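Local atomic coordinates of five-membered-cyclitol-phosphate synthase (Streptomyces citricolor, PDB entry 6K96), a protein that binds nicotinamide-adenine-dinucleotide and belongs, as a four-chain assembly, to the myo-inositol-1-phosphate synthase family. Residues B[190-194]-B[211-215]; B[309-315]-B[348-352]; B[268-272]-B[283-287]. All coordinates share one frame; numbering follows the deposited sequence.

Contact 1: B[190-194]-B[211-215]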
loop_
_atom_site.group_PDB
_atom_site.type_symbol
_atom_site.label_atom_id
_atom_site.label_comp_id
_atom_site.label_asym_id
_atom_site.label_seq_id
_atom_site.Cartn_x
_atom_site.Cartn_y
_atom_site.Cartn_z
ATOM N N THR B 190 -12.234 5.531 -9.970
ATOM C CA THR B 190 -12.166 4.807 -8.697
ATOM C C THR B 190 -13.131 3.631 -8.740
ATOM O O THR B 190 -12.743 2.501 -8.288
ATOM C CB THR B 190 -12.493 5.802 -7.589
ATOM O OG1 THR B 190 -11.765 7.007 -7.844
ATOM C CG2 THR B 190 -12.170 5.229 -6.235
ATOM N N SER B 191 -14.369 3.915 -9.195
ATOM C CA SER B 191 -15.538 3.038 -8.969
ATOM C C SER B 191 -15.462 1.831 -9.916
ATOM O O SER B 191 -15.852 0.705 -9.506
ATOM C CB SER B 191 -16.851 3.837 -9.038
ATOM O OG SER B 191 -17.284 4.283 -7.710
ATOM N N VAL B 192 -14.977 2.014 -11.144
ATOM C CA VAL B 192 -14.800 0.855 -12.053
ATOM C C VAL B 192 -13.705 -0.047 -11.475
ATOM O O VAL B 192 -13.900 -1.250 -11.525
ATOM C CB VAL B 192 -14.521 1.283 -13.504
ATOM C CG1 VAL B 192 -13.133 1.931 -13.682
ATOM C CG2 VAL B 192 -14.661 0.081 -14.423
ATOM N N VAL B 193 -12.648 0.482 -10.874
ATOM C CA VAL B 193 -11.634 -0.389 -10.212
ATOM C C VAL B 193 -12.276 -1.103 -9.035
ATOM O O VAL B 193 -12.121 -2.285 -8.924
ATOM C CB VAL B 193 -10.365 0.321 -9.714
ATOM C CG1 VAL B 193 -9.433 -0.680 -9.055
ATOM C CG2 VAL B 193 -9.657 1.073 -10.808
ATOM N N HIS B 194 -12.938 -0.388 -8.135
ATOM C CA HIS B 194 -13.525 -1.038 -6.931
ATOM C C HIS B 194 -14.476 -2.156 -7.375
ATOM O O HIS B 194 -14.418 -3.282 -6.842
ATOM C CB HIS B 194 -14.219 0.004 -6.062
ATOM C CG HIS B 194 -14.562 -0.484 -4.704
ATOM N ND1 HIS B 194 -14.919 0.380 -3.718
ATOM C CD2 HIS B 194 -14.522 -1.706 -4.145
ATOM C CE1 HIS B 194 -15.100 -0.297 -2.601
ATOM N NE2 HIS B 194 -14.865 -1.567 -2.834
ATOM N N SER B 211 -15.752 -3.758 2.851
ATOM C CA SER B 211 -14.925 -2.971 1.897
ATOM C C SER B 211 -15.101 -1.481 2.195
ATOM O O SER B 211 -16.054 -1.159 2.782
ATOM C CB SER B 211 -15.158 -3.374 0.436
ATOM O OG SER B 211 -14.364 -2.608 -0.469
ATOM N N TYR B 212 -14.104 -0.663 1.938
ATOM C CA TYR B 212 -14.224 0.806 1.893
ATOM C C TYR B 212 -13.448 1.314 0.696
ATOM O O TYR B 212 -12.483 0.684 0.224
ATOM C CB TYR B 212 -13.830 1.516 3.203
ATOM C CG TYR B 212 -12.476 1.207 3.785
ATOM C CD1 TYR B 212 -11.366 1.883 3.333
ATOM C CD2 TYR B 212 -12.303 0.253 4.782
ATOM C CE1 TYR B 212 -10.090 1.606 3.819
ATOM C CE2 TYR B 212 -11.043 -0.042 5.274
ATOM C CZ TYR B 212 -9.931 0.641 4.796
ATOM O OH TYR B 212 -8.670 0.387 5.243
ATOM N N GLN B 213 -13.906 2.463 0.246
ATOM C CA GLN B 213 -13.322 3.290 -0.824
ATOM C C GLN B 213 -13.257 4.696 -0.241
ATOM O O GLN B 213 -14.286 5.129 0.239
ATOM C CB GLN B 213 -14.257 3.210 -2.025
ATOM C CG GLN B 213 -14.052 4.310 -3.055
ATOM C CD GLN B 213 -14.928 4.200 -4.283
ATOM O OE1 GLN B 213 -15.034 5.171 -5.035
ATOM N NE2 GLN B 213 -15.522 3.025 -4.518
ATOM N N LEU B 214 -12.099 5.351 -0.241
ATOM C CA LEU B 214 -12.050 6.801 0.037
ATOM C C LEU B 214 -11.224 7.498 -1.017
ATOM O O LEU B 214 -10.326 6.849 -1.488
ATOM C CB LEU B 214 -11.561 7.070 1.457
ATOM C CG LEU B 214 -10.338 6.301 1.947
ATOM C CD1 LEU B 214 -9.178 7.269 2.096
ATOM C CD2 LEU B 214 -10.680 5.703 3.318
ATOM N N ASN B 215 -11.571 8.751 -1.339
ATOM C CA ASN B 215 -10.961 9.608 -2.395
ATOM C C ASN B 215 -10.427 10.893 -1.737
ATOM O O ASN B 215 -10.889 11.260 -0.641
ATOM C CB ASN B 215 -11.924 9.886 -3.544
ATOM C CG ASN B 215 -12.516 8.623 -4.139
ATOM O OD1 ASN B 215 -12.084 8.150 -5.208
ATOM N ND2 ASN B 215 -13.487 8.043 -3.445
#
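His194 brings its imidazole up against the side chains of Gln213 and Ser211, meeting both at the ring edge while Gln213 CB lies 3.4 Å from His194 ND1. With CG anti to the backbone N (chi1 -167°), the ring leaves the helix toward the strand and has a nitrogen for each neighbour. His194 ND1 accepts from Gln213 NE2 at 2.8 Å, the donor lying close to the ring plane although the ring and amide planes are turned 53° apart. His194 NE2 in turn donates to Ser211 OG at 2.6 Å, a bond bent somewhat out of the ring plane. Two bonds at different corners of the ring limit its rotation about the bond to CB. Ser211 OG also hydrogen-bonds the backbone O of Asn271, on the adjoining strand.

This is a helix laid on a mixed sheet: the start of helix 190-203 runs nearly antiparallel to strand 207-217, the short axes 10.2 Å apart. Alternate strand residues Ser211, Gln213 and Asn215 face the helix, whereas Tyr212 and Leu214 point to the other side and pack on Leu216 of the second subunit.

Gln213 reaches across with an extended chain, so that its amide ends between Thr190 and His194. Gln213 OE1 comes to 3.1 Å from Thr190 CG2, a close approach, and also takes a hydrogen bond from Lys236 NZ of helix 234-239, which fixes which way round the amide lies. Thr190 uses both branches. The Thr190 methyl touches Gln213 OE1 and Asn215 OD1, and Thr190 OG1 donates to Asn215 OD1 at 2.9 Å, almost in line with the C=O bond (C=O...donor angle 166°).

Contact 2: B[309-315]-B[348-352]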
loop_
_atom_site.group_PDB
_atom_site.type_symbol
_atom_site.label_atom_id
_atom_site.label_comp_id
_atom_site.label_asym_id
_atom_site.label_seq_id
_atom_site.Cartn_x
_atom_site.Cartn_y
_atom_site.Cartn_z
ATOM N N ALA B 309 -18.883 15.126 -35.615
ATOM C CA ALA B 309 -19.007 14.251 -36.807
ATOM C C ALA B 309 -20.487 13.988 -37.098
ATOM O O ALA B 309 -20.867 13.989 -38.254
ATOM C CB ALA B 309 -18.253 12.965 -36.623
ATOM N N ALA B 310 -21.294 13.869 -36.051
ATOM C CA ALA B 310 -22.753 13.614 -36.115
ATOM C C ALA B 310 -23.471 14.839 -36.684
ATOM O O ALA B 310 -24.294 14.672 -37.585
ATOM C CB ALA B 310 -23.273 13.252 -34.749
ATOM N N ARG B 311 -23.119 16.035 -36.236
ATOM C CA ARG B 311 -23.677 17.290 -36.806
ATOM C C ARG B 311 -23.289 17.440 -38.296
ATOM O O ARG B 311 -24.136 17.903 -39.087
ATOM C CB ARG B 311 -23.252 18.488 -35.951
ATOM C CG ARG B 311 -23.871 19.795 -36.403
ATOM C CD ARG B 311 -23.451 20.916 -35.477
ATOM N NE ARG B 311 -23.917 22.208 -35.957
ATOM C CZ ARG B 311 -23.236 23.004 -36.770
ATOM N NH1 ARG B 311 -22.037 22.683 -37.223
ATOM N NH2 ARG B 311 -23.771 24.136 -37.144
ATOM N N ARG B 312 -22.051 17.104 -38.666
ATOM C CA ARG B 312 -21.552 17.134 -40.084
ATOM C C ARG B 312 -22.395 16.172 -40.932
ATOM O O ARG B 312 -22.721 16.533 -42.056
ATOM C CB ARG B 312 -20.075 16.735 -40.252
ATOM C CG ARG B 312 -19.057 17.465 -39.386
ATOM C CD ARG B 312 -17.955 18.132 -40.187
ATOM N NE ARG B 312 -17.121 18.899 -39.285
ATOM C CZ ARG B 312 -16.024 18.449 -38.668
ATOM N NH1 ARG B 312 -15.364 19.258 -37.845
ATOM N NH2 ARG B 312 -15.602 17.202 -38.864
ATOM N N VAL B 313 -22.814 15.045 -40.363
ATOM C CA VAL B 313 -23.589 13.982 -41.064
ATOM C C VAL B 313 -25.101 14.091 -40.749
ATOM O O VAL B 313 -25.880 13.271 -41.292
ATOM C CB VAL B 313 -22.929 12.635 -40.709
ATOM C CG1 VAL B 313 -23.895 11.533 -40.295
ATOM C CG2 VAL B 313 -22.057 12.187 -41.858
ATOM N N GLY B 314 -25.511 15.081 -39.934
ATOM C CA GLY B 314 -26.927 15.384 -39.623
ATOM C C GLY B 314 -27.623 14.332 -38.758
ATOM O O GLY B 314 -28.859 14.234 -38.817
ATOM N N PHE B 315 -26.872 13.562 -37.972
ATOM C CA PHE B 315 -27.401 12.630 -36.942
ATOM C C PHE B 315 -27.646 13.403 -35.634
ATOM O O PHE B 315 -26.771 13.471 -34.738
ATOM C CB PHE B 315 -26.401 11.492 -36.745
ATOM C CG PHE B 315 -26.379 10.459 -37.842
ATOM C CD1 PHE B 315 -26.819 10.765 -39.125
ATOM C CD2 PHE B 315 -25.927 9.168 -37.580
ATOM C CE1 PHE B 315 -26.827 9.795 -40.112
ATOM C CE2 PHE B 315 -25.941 8.198 -38.574
ATOM C CZ PHE B 315 -26.401 8.515 -39.832
ATOM N N LEU B 348 -21.055 5.761 -37.921
ATOM C CA LEU B 348 -20.714 7.205 -37.885
ATOM C C LEU B 348 -19.469 7.462 -38.728
ATOM O O LEU B 348 -19.446 8.471 -39.474
ATOM C CB LEU B 348 -20.470 7.659 -36.443
ATOM C CG LEU B 348 -20.067 9.119 -36.281
ATOM C CD1 LEU B 348 -21.075 10.038 -36.969
ATOM C CD2 LEU B 348 -19.941 9.450 -34.803
ATOM N N ASP B 349 -18.460 6.599 -38.572
ATOM C CA ASP B 349 -17.165 6.684 -39.293
ATOM C C ASP B 349 -17.422 6.486 -40.796
ATOM O O ASP B 349 -16.855 7.243 -41.630
ATOM C CB ASP B 349 -16.173 5.646 -38.745
ATOM C CG ASP B 349 -15.486 6.021 -37.435
ATOM O OD1 ASP B 349 -15.281 7.237 -37.196
ATOM O OD2 ASP B 349 -15.171 5.087 -36.645
ATOM N N ALA B 350 -18.236 5.480 -41.123
ATOM C CA ALA B 350 -18.415 4.976 -42.497
ATOM C C ALA B 350 -19.346 5.921 -43.281
ATOM O O ALA B 350 -19.213 5.992 -44.536
ATOM C CB ALA B 350 -18.905 3.541 -42.462
ATOM N N VAL B 351 -20.247 6.640 -42.614
ATOM C CA VAL B 351 -21.137 7.563 -43.368
ATOM C C VAL B 351 -20.260 8.754 -43.717
ATOM O O VAL B 351 -20.229 9.155 -44.862
ATOM C CB VAL B 351 -22.425 7.950 -42.617
ATOM C CG1 VAL B 351 -23.116 9.125 -43.269
ATOM C CG2 VAL B 351 -23.392 6.781 -42.518
ATOM N N THR B 352 -19.506 9.224 -42.742
ATOM C CA THR B 352 -18.541 10.345 -42.907
ATOM C C THR B 352 -17.699 10.070 -44.156
ATOM O O THR B 352 -17.462 11.008 -44.929
ATOM C CB THR B 352 -17.662 10.495 -41.652
ATOM O OG1 THR B 352 -18.478 11.036 -40.591
ATOM C CG2 THR B 352 -16.420 11.325 -41.914
#
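Val313 and Val351 meet where two helices pack side by side, the last turn of helix 292-313 against helix 338-353, with short axes 10.1 Å apart and inclined at 45°. The first of these helices ends in a Schellman motif: Gly314, with positive phi, is the C-prime residue, and Phe315 N returns to Ala310 O at 2.8 Å, backed by a weak bond from Gly314 N to Arg311 O.

Across the interface the contact is apolar, with no hydrogen bond between the segments. Leu348, its CG anti to the backbone N (chi1 178°), lays CD1 against the helix at Ala309 and Ala310, 4.1 Å from Ala309 CB, where small side chains let it approach the backbone. Toward the more exposed end, Val313 CG2 reaches Val351 CG1 at 3.5 Å as the two side chains slant across one another. Phe315 follows the turn back, with Val313 CG1 over one face of the ring, offset toward its rim, and brings CZ near Val351 CG2.

Polar links serve the surroundings or one helix alone. Arg312 forms a salt bridge with Glu126, and Asp349 OD1 accepts from Gly48 N. Thr352 OG1 donates to Leu348 O at 3.0 Å within its own helix, while lying 4.0 Å from Val313 CG2.

Contact 3: B[268-272]-B[283-287]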
loop_
_atom_site.group_PDB
_atom_site.type_symbol
_atom_site.label_atom_id
_atom_site.label_comp_id
_atom_site.label_asym_id
_atom_site.label_seq_id
_atom_site.Cartn_x
_atom_site.Cartn_y
_atom_site.Cartn_z
ATOM N N ALA B 268 -7.262 7.508 -4.589
ATOM C CA ALA B 268 -8.282 6.570 -4.123
ATOM C C ALA B 268 -7.589 5.509 -3.283
ATOM O O ALA B 268 -6.497 5.258 -3.545
ATOM C CB ALA B 268 -8.901 5.951 -5.308
ATOM N N MET B 269 -8.173 5.044 -2.204
ATOM C CA MET B 269 -7.571 3.998 -1.369
ATOM C C MET B 269 -8.690 3.014 -1.170
ATOM O O MET B 269 -9.820 3.482 -0.927
ATOM C CB MET B 269 -7.056 4.518 -0.029
ATOM C CG MET B 269 -5.575 4.738 -0.046
ATOM S SD MET B 269 -5.126 6.420 0.468
ATOM C CE MET B 269 -6.054 6.618 1.979
ATOM N N LEU B 270 -8.460 1.734 -1.420
ATOM C CA LEU B 270 -9.582 0.821 -1.164
ATOM C C LEU B 270 -9.077 -0.396 -0.406
ATOM O O LEU B 270 -7.850 -0.569 -0.286
ATOM C CB LEU B 270 -10.402 0.591 -2.436
ATOM C CG LEU B 270 -9.787 -0.222 -3.543
ATOM C CD1 LEU B 270 -9.874 -1.694 -3.155
ATOM C CD2 LEU B 270 -10.478 0.064 -4.888
ATOM N N ASN B 271 -10.013 -0.964 0.337
ATOM C CA ASN B 271 -9.839 -2.170 1.172
ATOM C C ASN B 271 -10.980 -3.111 0.825
ATOM O O ASN B 271 -12.119 -2.623 0.726
ATOM C CB ASN B 271 -9.877 -1.886 2.670
ATOM C CG ASN B 271 -9.546 -3.136 3.448
ATOM O OD1 ASN B 271 -10.407 -3.732 4.084
ATOM N ND2 ASN B 271 -8.314 -3.600 3.312
ATOM N N ILE B 272 -10.658 -4.374 0.589
ATOM C CA ILE B 272 -11.656 -5.463 0.425
ATOM C C ILE B 272 -11.214 -6.605 1.302
ATOM O O ILE B 272 -10.064 -6.897 1.279
ATOM C CB ILE B 272 -11.829 -5.926 -1.027
ATOM C CG1 ILE B 272 -12.288 -4.793 -1.940
ATOM C CG2 ILE B 272 -12.751 -7.138 -1.047
ATOM C CD1 ILE B 272 -11.861 -4.990 -3.344
ATOM N N SER B 283 -7.434 -10.677 1.687
ATOM C CA SER B 283 -7.300 -9.211 1.921
ATOM C C SER B 283 -6.815 -8.473 0.659
ATOM O O SER B 283 -5.943 -9.026 0.023
ATOM C CB SER B 283 -6.396 -8.987 3.082
ATOM O OG SER B 283 -7.069 -9.435 4.244
ATOM N N ILE B 284 -7.391 -7.316 0.294
ATOM C CA ILE B 284 -6.888 -6.450 -0.807
ATOM C C ILE B 284 -6.767 -5.011 -0.297
ATOM O O ILE B 284 -7.696 -4.495 0.284
ATOM C CB ILE B 284 -7.751 -6.577 -2.078
ATOM C CG1 ILE B 284 -7.808 -8.043 -2.536
ATOM C CG2 ILE B 284 -7.265 -5.696 -3.228
ATOM C CD1 ILE B 284 -8.478 -8.243 -3.875
ATOM N N ASP B 285 -5.616 -4.396 -0.515
ATOM C CA ASP B 285 -5.339 -2.981 -0.222
ATOM C C ASP B 285 -4.926 -2.397 -1.558
ATOM O O ASP B 285 -4.143 -3.031 -2.204
ATOM C CB ASP B 285 -4.305 -2.893 0.898
ATOM C CG ASP B 285 -4.924 -3.141 2.270
ATOM O OD1 ASP B 285 -6.044 -2.536 2.545
ATOM O OD2 ASP B 285 -4.352 -3.944 3.059
ATOM N N LEU B 286 -5.495 -1.289 -2.001
ATOM C CA LEU B 286 -5.138 -0.702 -3.310
ATOM C C LEU B 286 -4.983 0.826 -3.140
ATOM O O LEU B 286 -5.622 1.371 -2.280
ATOM C CB LEU B 286 -6.174 -1.104 -4.362
ATOM C CG LEU B 286 -5.955 -0.489 -5.735
ATOM C CD1 LEU B 286 -6.526 -1.387 -6.834
ATOM C CD2 LEU B 286 -6.559 0.884 -5.879
ATOM N N LYS B 287 -3.999 1.444 -3.819
ATOM C CA LYS B 287 -3.938 2.904 -4.023
ATOM C C LYS B 287 -4.021 3.195 -5.518
ATOM O O LYS B 287 -3.397 2.459 -6.251
ATOM C CB LYS B 287 -2.673 3.477 -3.419
ATOM C CG LYS B 287 -2.572 4.961 -3.688
ATOM C CD LYS B 287 -1.456 5.620 -2.993
ATOM C CE LYS B 287 -1.328 7.055 -3.474
ATOM N NZ LYS B 287 -0.017 7.630 -3.094
HETATM O O HOH W 1 -6.310 -0.171 2.037
#
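Leu270 and Leu286, then Ile272 and Ile284, are the hydrogen-bonded pairs of a regular antiparallel ladder, each joined by two N-H...O bonds, such as Ile284 N to Ile272 O at 2.9 Å, with the non-hydrogen-bonded pair Asn271-Asp285 between them and Met269-Lys287 beyond Leu270-Leu286. The strands, arms of the beta hairpin 265-275 and 281-291, run 4.8 Å apart, and CA-H...O contacts supplement the ladder, as from Asn271 CA to Ile284 O at 3.3 Å.

Side chains alternate between the faces. On the apolar face Leu270 and Leu286 slant across each other, Leu270 CG resting 3.8 Å from Leu286 CB. Leu270 holds CG between its backbone N and carbonyl carbon (chi1 71°), Leu286 anti to its N, and the CD2 methyls of Leu270 and Leu286 come to 4.1 Å. Ile272 and Ile284 sit further along the same face, CB to CB 4.3 Å.

The opposite face is polar at Asn271 and Asp285, whose side chains lie alongside and point the same way. Asn271 ND2 gives a hydrogen bond of 2.6 Å to Asp285 OD1. The acceptor lies close to the amide plane, but the donor stands above the carboxylate plane, 39° out of it. Asn271 ND2 also bonds to Glu273 OE2, and Asp285 OD1 receives a salt bridge from Lys287 of the second subunit, so the carboxylate ties the hairpin to another chain. A water donates to Leu270 O at 2.8 Å on this side.

The apolar face is covered by helix 190-203, with Val193 against Leu286 and Leu197 and Leu201 against Ile272. Strand 207-217 pairs with the other edge of 268-272, the one turned away from 283-287, and beyond 283-287 an antiparallel strand of the third subunit continues the sheet across the interface.

Overall arrangement
Contacts 1 and 3 are buried and belong to one sheet: strands 207-217 and 265-275 are neighbours in it, so the helix-on-sheet packing of 190-194 and the hairpin of 268-272 with 283-287 touch directly, their centres about 8 Å apart. Both also reach the third subunit. Contact 2 lies on the opposite side of the chain's centre, about 37 Å from contact 1 and 43 Å from contact 3 between centres, only partly buried and touched by no other chain of the assembly. Chemistry follows place: side-chain hydrogen bonds dominate beneath the helix, backbone bonds the hairpin, and apolar contacts the helix pair. Helix 292-313 directly follows strand 281-291, linking contact 3 to contact 2.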